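Local structure of KLLA0F12672p (Kluyveromyces lactis, 4M3O) at residues 47-52 against 149-154; 52-57 against 143-148. The protein probably removes phosphate from the C-terminal repeat domain of RNA polymerase II as a zinc-binding phosphatase of the RPAP2 family; this chain is its N-terminal domain. All coordinates share one frame; numbering follows the deposited sequence.

Contact 1 of 2, residues 47-52 against 149-154; sequences RTMKYI and IQLLEE
Met49 and Lys50 of the short helix 46-52 hold residues 149-154, in the last part of this N-terminal domain, against the helical Rtr1 fold. The segment runs past the helix without forming a regular helix or strand at this point. Its backbone comes closest where the CA atoms of Lys50 and Ile149 lie 5.7 Å apart. Lys50 supplies the polar grip. The aliphatic chain of Lys50 is extended and then bends at its last torsion (chi4 -84°), which swings NZ over to the segment. Lys50 NZ donates to Ile149 O at 3.2 Å, in the carbonyl plane, with a C=O...N angle of 157°. A water adds a second link. It accepts from Lys50 NZ at 3.1 Å and from Leu151 N at 2.7 Å. One ammonium group thus serves two points either side of Gln150, a carbonyl directly and an amide through water. The apolar half lies beside this. The side chain of Leu151 points at the helix and crosses that of Met49 at a slant. Leu151 CD1 meets Met49 CB at 3.9 Å, while Leu151 CD2 meets Met49 CG at 3.9 Å. The first torsion of Met49 (-157°) turns CG away from the backbone N and brings it against both methyls of Leu151. Tyr123 of helix 114-125 also touches Leu151, and its hydroxyl is hydrogen-bonded to Met49 O. Further along, Glu154 OE2 bonds to NE2 of the zinc ligand His116. This is an irregular, extended segment packed over helices 46-52 and 114-125 of the zinc-binding Rtr1/RPAP2 domain.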
ATOM      1  N   ARG A  47       4.944  -9.474  -6.304  1.00 40.91           N
ATOM      2  CA  ARG A  47       4.660 -10.429  -5.237  1.00 44.53           C
ATOM      3  C   ARG A  47       4.511  -9.662  -3.921  1.00 36.17           C
ATOM      4  O   ARG A  47       3.704 -10.033  -3.047  1.00 41.44           O
ATOM      5  CB  ARG A  47       5.723 -11.566  -5.169  1.00 46.93           C
ATOM      6  CG  ARG A  47       7.086 -11.182  -4.627  1.00 50.49           C
ATOM      7  CD  ARG A  47       8.078 -12.355  -4.644  1.00 50.34           C
ATOM      8  NE  ARG A  47       8.133 -13.108  -3.390  1.00 53.34           N
ATOM      9  CZ  ARG A  47       8.822 -12.753  -2.299  1.00 56.16           C
ATOM     10  NH1 ARG A  47       9.533 -11.609  -2.232  1.00 61.40           N
ATOM     11  NH2 ARG A  47       8.781 -13.536  -1.232  1.00 54.47           N
ATOM     12  N   THR A  48       5.283  -8.588  -3.781  1.00 36.82           N
ATOM     13  CA  THR A  48       5.222  -7.776  -2.608  1.00 38.28           C
ATOM     14  C   THR A  48       3.873  -6.965  -2.553  1.00 36.13           C
ATOM     15  O   THR A  48       3.188  -6.870  -1.543  1.00 36.38           O
ATOM     16  CB  THR A  48       6.472  -6.871  -2.520  1.00 43.79           C
ATOM     17  OG1 THR A  48       7.682  -7.657  -2.578  1.00 43.92           O
ATOM     18  CG2 THR A  48       6.438  -6.080  -1.190  1.00 40.53           C
ATOM     19  N   MET A  49       3.494  -6.457  -3.702  1.00 34.92           N
ATOM     20  CA  MET A  49       2.265  -5.713  -3.911  1.00 35.94           C
ATOM     21  C   MET A  49       1.068  -6.591  -3.556  1.00 36.86           C
ATOM     22  O   MET A  49       0.133  -6.166  -2.817  1.00 34.78           O
ATOM     23  CB  MET A  49       2.321  -5.266  -5.359  1.00 39.45           C
ATOM     24  CG  MET A  49       1.520  -4.104  -5.758  1.00 46.16           C
ATOM     25  SD  MET A  49       1.709  -2.595  -4.789  1.00 45.66           S
ATOM     26  CE  MET A  49       0.209  -1.960  -5.506  1.00 43.90           C
ATOM     27  N   LYS A  50       1.123  -7.863  -3.936  1.00 35.84           N
ATOM     28  CA  LYS A  50       0.035  -8.798  -3.581  1.00 37.82           C
ATOM     29  C   LYS A  50       0.050  -9.147  -2.088  1.00 39.02           C
ATOM     30  O   LYS A  50      -1.007  -9.305  -1.483  1.00 37.32           O
ATOM     31  CB  LYS A  50       0.102 -10.078  -4.344  1.00 38.77           C
ATOM     32  CG  LYS A  50      -0.040  -9.950  -5.856  1.00 40.17           C
ATOM     33  CD  LYS A  50       0.586 -11.199  -6.544  1.00 42.67           C
ATOM     34  CE  LYS A  50       0.547 -11.084  -8.064  1.00 47.15           C
ATOM     35  NZ  LYS A  50      -0.762 -11.529  -8.625  1.00 52.68           N
ATOM     36  N   TYR A  51       1.241  -9.225  -1.513  1.00 37.23           N
ATOM     37  CA  TYR A  51       1.368  -9.471  -0.068  1.00 38.72           C
ATOM     38  C   TYR A  51       0.786  -8.305   0.788  1.00 36.63           C
ATOM     39  O   TYR A  51       0.113  -8.530   1.767  1.00 37.12           O
ATOM     40  CB  TYR A  51       2.854  -9.694   0.255  1.00 37.71           C
ATOM     41  CG  TYR A  51       3.190  -9.794   1.701  1.00 37.93           C
ATOM     42  CD1 TYR A  51       2.864 -10.930   2.432  1.00 37.80           C
ATOM     43  CD2 TYR A  51       3.835  -8.743   2.356  1.00 40.78           C
ATOM     44  CE1 TYR A  51       3.160 -11.026   3.798  1.00 37.27           C
ATOM     45  CE2 TYR A  51       4.177  -8.836   3.707  1.00 40.30           C
ATOM     46  CZ  TYR A  51       3.836  -9.978   4.423  1.00 39.46           C
ATOM     47  OH  TYR A  51       4.141 -10.008   5.766  1.00 44.84           O
ATOM     48  N   ILE A  52       1.095  -7.068   0.405  1.00 37.99           N
ATOM     49  CA  ILE A  52       0.606  -5.819   1.075  1.00 39.45           C
ATOM     50  C   ILE A  52      -0.875  -5.780   1.373  1.00 34.03           C
ATOM     51  O   ILE A  52      -1.299  -5.206   2.359  1.00 32.57           O
ATOM     52  CB  ILE A  52       0.902  -4.598   0.164  1.00 42.02           C
ATOM     53  CG1 ILE A  52       2.367  -4.427  -0.001  1.00 51.71           C
ATOM     54  CG2 ILE A  52       0.448  -3.304   0.766  1.00 48.58           C
ATOM     55  CD1 ILE A  52       3.083  -4.734   1.258  1.00 44.29           C
ATOM     56  N   ILE A 149      -4.933 -11.373  -5.106  1.00 39.60           N
ATOM     57  CA  ILE A 149      -5.177 -10.056  -5.639  1.00 40.87           C
ATOM     58  C   ILE A 149      -4.501 -10.060  -7.010  1.00 35.23           C
ATOM     59  O   ILE A 149      -3.454 -10.654  -7.154  1.00 40.34           O
ATOM     60  CB  ILE A 149      -4.595  -8.923  -4.726  1.00 46.80           C
ATOM     61  CG1 ILE A 149      -5.083  -9.072  -3.296  1.00 55.84           C
ATOM     62  CG2 ILE A 149      -5.034  -7.537  -5.205  1.00 43.58           C
ATOM     63  CD1 ILE A 149      -6.589  -9.062  -3.066  1.00 64.18           C
ATOM     64  N   GLN A 150      -5.113  -9.390  -7.974  1.00 33.38           N
ATOM     65  CA  GLN A 150      -4.639  -9.336  -9.361  1.00 36.41           C
ATOM     66  C   GLN A 150      -4.039  -7.941  -9.595  1.00 34.43           C
ATOM     67  O   GLN A 150      -4.614  -6.948  -9.123  1.00 33.21           O
ATOM     68  CB  GLN A 150      -5.815  -9.434 -10.299  1.00 34.90           C
ATOM     69  CG  GLN A 150      -6.748 -10.595 -10.147  1.00 41.79           C
ATOM     70  CD  GLN A 150      -6.058 -11.803 -10.660  1.00 42.98           C
ATOM     71  OE1 GLN A 150      -5.885 -12.003 -11.895  1.00 35.08           O
ATOM     72  NE2 GLN A 150      -5.510 -12.540  -9.714  1.00 46.23           N
ATOM     73  N   LEU A 151      -2.963  -7.870 -10.357  1.00 34.21           N
ATOM     74  CA  LEU A 151      -2.334  -6.582 -10.680  1.00 35.00           C
ATOM     75  C   LEU A 151      -2.498  -6.318 -12.185  1.00 33.70           C
ATOM     76  O   LEU A 151      -2.289  -7.184 -12.972  1.00 27.87           O
ATOM     77  CB  LEU A 151      -0.836  -6.653 -10.378  1.00 35.31           C
ATOM     78  CG  LEU A 151      -0.527  -6.796  -8.901  1.00 37.48           C
ATOM     79  CD1 LEU A 151       0.968  -6.752  -8.697  1.00 45.16           C
ATOM     80  CD2 LEU A 151      -1.171  -5.753  -8.055  1.00 40.19           C
ATOM     81  N   LEU A 152      -2.838  -5.125 -12.578  1.00 29.14           N
ATOM     82  CA  LEU A 152      -3.014  -4.817 -13.962  1.00 34.07           C
ATOM     83  C   LEU A 152      -1.715  -4.471 -14.656  1.00 35.12           C
ATOM     84  O   LEU A 152      -1.018  -3.608 -14.214  1.00 36.37           O
ATOM     85  CB  LEU A 152      -3.970  -3.654 -14.071  1.00 32.23           C
ATOM     86  CG  LEU A 152      -4.218  -3.079 -15.438  1.00 35.44           C
ATOM     87  CD1 LEU A 152      -4.905  -4.101 -16.311  1.00 34.59           C
ATOM     88  CD2 LEU A 152      -5.035  -1.830 -15.321  1.00 34.94           C
ATOM     89  N   GLU A 153      -1.397  -5.150 -15.747  1.00 36.14           N
ATOM     90  CA  GLU A 153      -0.223  -4.805 -16.548  1.00 36.19           C
ATOM     91  C   GLU A 153      -0.380  -3.370 -17.098  1.00 38.57           C
ATOM     92  O   GLU A 153      -1.472  -2.987 -17.616  1.00 33.01           O
ATOM     93  CB  GLU A 153      -0.080  -5.790 -17.711  1.00 36.71           C
ATOM     94  CG  GLU A 153       0.205  -7.250 -17.287  1.00 41.45           C
ATOM     95  CD  GLU A 153      -1.051  -8.053 -16.877  1.00 44.81           C
ATOM     96  OE1 GLU A 153      -2.173  -7.477 -16.963  1.00 39.30           O
ATOM     97  OE2 GLU A 153      -0.924  -9.264 -16.519  1.00 39.85           O
ATOM     98  N   GLU A 154       0.687  -2.588 -17.042  1.00 38.09           N
ATOM     99  CA  GLU A 154       0.629  -1.206 -17.503  1.00 42.24           C
ATOM    100  C   GLU A 154       0.254  -1.126 -18.940  1.00 42.42           C
ATOM    101  O   GLU A 154      -0.569  -0.261 -19.335  1.00 40.32           O
ATOM    102  CB  GLU A 154       2.004  -0.507 -17.436  1.00 50.75           C
ATOM    103  CG  GLU A 154       2.301   0.188 -16.141  1.00 59.57           C
ATOM    104  CD  GLU A 154       3.256  -0.609 -15.289  1.00 63.98           C
ATOM    105  OE1 GLU A 154       3.222  -1.861 -15.451  1.00 77.63           O
ATOM    106  OE2 GLU A 154       4.031   0.021 -14.490  1.00 55.46           O
TER
HETATM  107  O   HOH W   1      -2.059 -10.307 -11.199  1.00 51.31           O

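Contact 2 of 2, residues 52-57 against 143-148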
ATOM      1  N   ILE A  52       1.095  -7.068   0.405  1.00 37.99           N
ATOM      2  CA  ILE A  52       0.606  -5.819   1.075  1.00 39.45           C
ATOM      3  C   ILE A  52      -0.875  -5.780   1.373  1.00 34.03           C
ATOM      4  O   ILE A  52      -1.299  -5.206   2.359  1.00 32.57           O
ATOM      5  CB  ILE A  52       0.902  -4.598   0.164  1.00 42.02           C
ATOM      6  CG1 ILE A  52       2.367  -4.427  -0.001  1.00 51.71           C
ATOM      7  CG2 ILE A  52       0.448  -3.304   0.766  1.00 48.58           C
ATOM      8  CD1 ILE A  52       3.083  -4.734   1.258  1.00 44.29           C
ATOM      9  N   SER A  53      -1.650  -6.300   0.424  1.00 33.94           N
ATOM     10  CA  SER A  53      -3.071  -6.116   0.389  1.00 32.83           C
ATOM     11  C   SER A  53      -3.676  -6.611   1.655  1.00 36.37           C
ATOM     12  O   SER A  53      -4.690  -6.076   2.090  1.00 34.55           O
ATOM     13  CB  SER A  53      -3.701  -6.784  -0.865  1.00 32.31           C
ATOM     14  OG  SER A  53      -3.454  -8.210  -0.864  1.00 34.19           O
ATOM     15  N   ARG A  54      -3.103  -7.677   2.245  1.00 35.94           N
ATOM     16  CA  ARG A  54      -3.653  -8.177   3.503  1.00 36.09           C
ATOM     17  C   ARG A  54      -3.622  -7.139   4.628  1.00 33.76           C
ATOM     18  O   ARG A  54      -4.442  -7.176   5.542  1.00 38.25           O
ATOM     19  CB  ARG A  54      -2.898  -9.417   3.960  1.00 34.43           C
ATOM     20  CG  ARG A  54      -1.545  -9.133   4.605  1.00 32.30           C
ATOM     21  CD  ARG A  54      -0.837 -10.493   4.845  1.00 36.57           C
ATOM     22  NE  ARG A  54      -0.655 -11.177   3.558  1.00 36.97           N
ATOM     23  CZ  ARG A  54      -0.151 -12.400   3.394  1.00 41.73           C
ATOM     24  NH1 ARG A  54       0.360 -13.098   4.394  1.00 38.11           N
ATOM     25  NH2 ARG A  54      -0.056 -12.871   2.173  1.00 41.33           N
ATOM     26  N   PHE A  55      -2.716  -6.174   4.551  1.00 32.85           N
ATOM     27  CA  PHE A  55      -2.660  -5.164   5.585  1.00 34.28           C
ATOM     28  C   PHE A  55      -3.403  -3.851   5.226  1.00 37.68           C
ATOM     29  O   PHE A  55      -3.226  -2.904   5.922  1.00 37.12           O
ATOM     30  CB  PHE A  55      -1.208  -4.827   5.888  1.00 33.89           C
ATOM     31  CG  PHE A  55      -0.413  -6.015   6.356  1.00 37.25           C
ATOM     32  CD1 PHE A  55       0.636  -6.522   5.595  1.00 41.00           C
ATOM     33  CD2 PHE A  55      -0.810  -6.708   7.493  1.00 39.54           C
ATOM     34  CE1 PHE A  55       1.321  -7.648   6.016  1.00 41.53           C
ATOM     35  CE2 PHE A  55      -0.123  -7.815   7.943  1.00 38.14           C
ATOM     36  CZ  PHE A  55       0.933  -8.294   7.205  1.00 39.34           C
ATOM     37  N   LEU A  56      -4.115  -3.777   4.107  1.00 33.72           N
ATOM     38  CA  LEU A  56      -4.708  -2.516   3.675  1.00 36.98           C
ATOM     39  C   LEU A  56      -6.203  -2.627   3.496  1.00 36.11           C
ATOM     40  O   LEU A  56      -6.691  -3.596   2.904  1.00 42.01           O
ATOM     41  CB  LEU A  56      -4.089  -2.043   2.379  1.00 37.46           C
ATOM     42  CG  LEU A  56      -2.609  -1.638   2.467  1.00 35.96           C
ATOM     43  CD1 LEU A  56      -2.185  -1.382   1.036  1.00 41.55           C
ATOM     44  CD2 LEU A  56      -2.341  -0.432   3.286  1.00 39.56           C
ATOM     45  N   THR A  57      -6.940  -1.638   4.013  1.00 35.34           N
ATOM     46  CA  THR A  57      -8.334  -1.453   3.628  1.00 32.79           C
ATOM     47  C   THR A  57      -8.329  -0.514   2.453  1.00 31.62           C
ATOM     48  O   THR A  57      -7.294   0.079   2.119  1.00 33.03           O
ATOM     49  CB  THR A  57      -9.172  -0.795   4.719  1.00 33.56           C
ATOM     50  OG1 THR A  57      -8.651   0.531   4.989  1.00 33.38           O
ATOM     51  CG2 THR A  57      -9.147  -1.640   5.961  1.00 39.24           C
ATOM     52  N   TYR A 143      -0.871 -16.927   7.533  1.00 56.60           N
ATOM     53  CA  TYR A 143      -2.165 -16.396   7.098  1.00 49.34           C
ATOM     54  C   TYR A 143      -2.474 -16.670   5.615  1.00 49.00           C
ATOM     55  O   TYR A 143      -1.604 -16.562   4.760  1.00 52.84           O
ATOM     56  CB  TYR A 143      -2.194 -14.909   7.340  1.00 49.61           C
ATOM     57  CG  TYR A 143      -3.439 -14.207   6.901  1.00 46.47           C
ATOM     58  CD1 TYR A 143      -4.581 -14.216   7.702  1.00 46.97           C
ATOM     59  CD2 TYR A 143      -3.475 -13.489   5.680  1.00 46.50           C
ATOM     60  CE1 TYR A 143      -5.737 -13.522   7.319  1.00 47.30           C
ATOM     61  CE2 TYR A 143      -4.643 -12.823   5.248  1.00 40.91           C
ATOM     62  CZ  TYR A 143      -5.764 -12.831   6.082  1.00 47.10           C
ATOM     63  OH  TYR A 143      -6.907 -12.156   5.737  1.00 50.93           O
ATOM     64  N   GLU A 144      -3.721 -17.006   5.335  1.00 53.76           N
ATOM     65  CA  GLU A 144      -4.173 -17.286   3.974  1.00 62.00           C
ATOM     66  C   GLU A 144      -5.228 -16.265   3.592  1.00 57.59           C
ATOM     67  O   GLU A 144      -6.292 -16.226   4.213  1.00 60.34           O
ATOM     68  CB  GLU A 144      -4.793 -18.681   3.892  1.00 71.34           C
ATOM     69  CG  GLU A 144      -4.934 -19.194   2.468  1.00 79.01           C
ATOM     70  CD  GLU A 144      -6.078 -20.179   2.303  1.00 89.60           C
ATOM     71  OE1 GLU A 144      -6.214 -21.087   3.167  1.00 93.51           O
ATOM     72  OE2 GLU A 144      -6.836 -20.031   1.308  1.00 91.12           O
ATOM     73  N   PRO A 145      -4.940 -15.449   2.605  1.00 55.11           N
ATOM     74  CA  PRO A 145      -5.880 -14.447   2.135  1.00 55.99           C
ATOM     75  C   PRO A 145      -7.077 -15.114   1.526  1.00 56.46           C
ATOM     76  O   PRO A 145      -6.985 -16.202   1.051  1.00 50.61           O
ATOM     77  CB  PRO A 145      -5.119 -13.747   1.034  1.00 58.21           C
ATOM     78  CG  PRO A 145      -3.711 -14.076   1.239  1.00 60.78           C
ATOM     79  CD  PRO A 145      -3.644 -15.369   1.951  1.00 59.02           C
ATOM     80  N   PRO A 146      -8.197 -14.443   1.527  1.00 59.55           N
ATOM     81  CA  PRO A 146      -9.400 -14.998   0.946  1.00 67.51           C
ATOM     82  C   PRO A 146      -9.467 -14.778  -0.551  1.00 73.15           C
ATOM     83  O   PRO A 146     -10.559 -14.698  -1.070  1.00 77.55           O
ATOM     84  CB  PRO A 146     -10.485 -14.185   1.607  1.00 72.00           C
ATOM     85  CG  PRO A 146      -9.865 -12.856   1.793  1.00 69.52           C
ATOM     86  CD  PRO A 146      -8.426 -13.107   2.082  1.00 63.84           C
ATOM     87  N   SER A 147      -8.332 -14.675  -1.218  1.00 66.44           N
ATOM     88  CA  SER A 147      -8.279 -14.644  -2.661  1.00 60.45           C
ATOM     89  C   SER A 147      -7.010 -13.982  -3.067  1.00 55.94           C
ATOM     90  O   SER A 147      -6.433 -13.259  -2.298  1.00 55.43           O
ATOM     91  CB  SER A 147      -9.457 -13.906  -3.240  1.00 59.47           C
ATOM     92  OG  SER A 147      -9.459 -12.568  -2.836  1.00 63.27           O
ATOM     93  N   GLU A 148      -6.566 -14.247  -4.272  1.00 47.67           N
ATOM     94  CA  GLU A 148      -5.332 -13.688  -4.726  1.00 51.08           C
ATOM     95  C   GLU A 148      -5.613 -12.429  -5.488  1.00 45.72           C
ATOM     96  O   GLU A 148      -6.421 -12.411  -6.374  1.00 41.94           O
ATOM     97  CB  GLU A 148      -4.572 -14.665  -5.591  1.00 61.69           C
ATOM     98  CG  GLU A 148      -3.727 -13.976  -6.634  1.00 77.21           C
ATOM     99  CD  GLU A 148      -2.251 -13.965  -6.326  1.00 81.27           C
ATOM    100  OE1 GLU A 148      -1.473 -14.622  -7.037  1.00 95.89           O
ATOM    101  OE2 GLU A 148      -1.861 -13.275  -5.379  1.00 81.52           O
TER
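Arg54 lies in the loop joining helices 46-52 and 58-70 of the Rtr1/RPAP2 domain and reaches to an irregular, proline-containing segment, residues 143-148. The close side of this surface contact is Arg54 on Tyr143. The two side chains run past each other in opposite directions. Arg54 CB lies 4.0 Å from Tyr143 CE2, and Arg54 CD is 4.1 Å from Tyr143 CD2. Tyr143 CD2 also sits over one face of the guanidinium, but the two planes are 55° apart, so the groups are not stacked. With chi1 at 78°, CG of Arg54 stands between the backbone N and the carbonyl carbon and covers the centre of the Phe55 ring, 3.4 Å above its plane. The loose side is polar. Arg54 NH1 stays 4.0 Å from Tyr143 O, too far for a hydrogen bond, and NE makes a weak one to Tyr51 O. Beyond the tyrosine, Glu144, Pro146 and Ser147 are exposed to solvent. With an alanine here, CB would still touch Tyr143, but the ring would probably lose the contacts at CD2, Pro145 its partner, and Phe55 the methylene over its face. The nearest atom of 143-148 to Arg54 NH2 is Pro145 CG, at 4.0 Å.

In the fold
Contacts 1 and 2 are successive fastenings of one segment, 143-154, along a continuous piece of chain, 47-57, and they share Ile52. The two pieces of chain run in opposite senses: the earlier part, 143-148, meets the later residues 52-57, and the later part, 149-154, meets 47-52. The centres lie 11 Å apart. The two contacts touch where Lys50 NZ faces Glu148 OE1 at 3.5 Å, a long and weak ion pair, and where Ile149 CG1 comes close to Ser53 OG. Contact 1 is nearer the metal. The Met49 side chain is about 11 Å from the zinc ion and about 9 Å from the side chains of its ligands Cys79 and His116. Contact 2 lies away from that site.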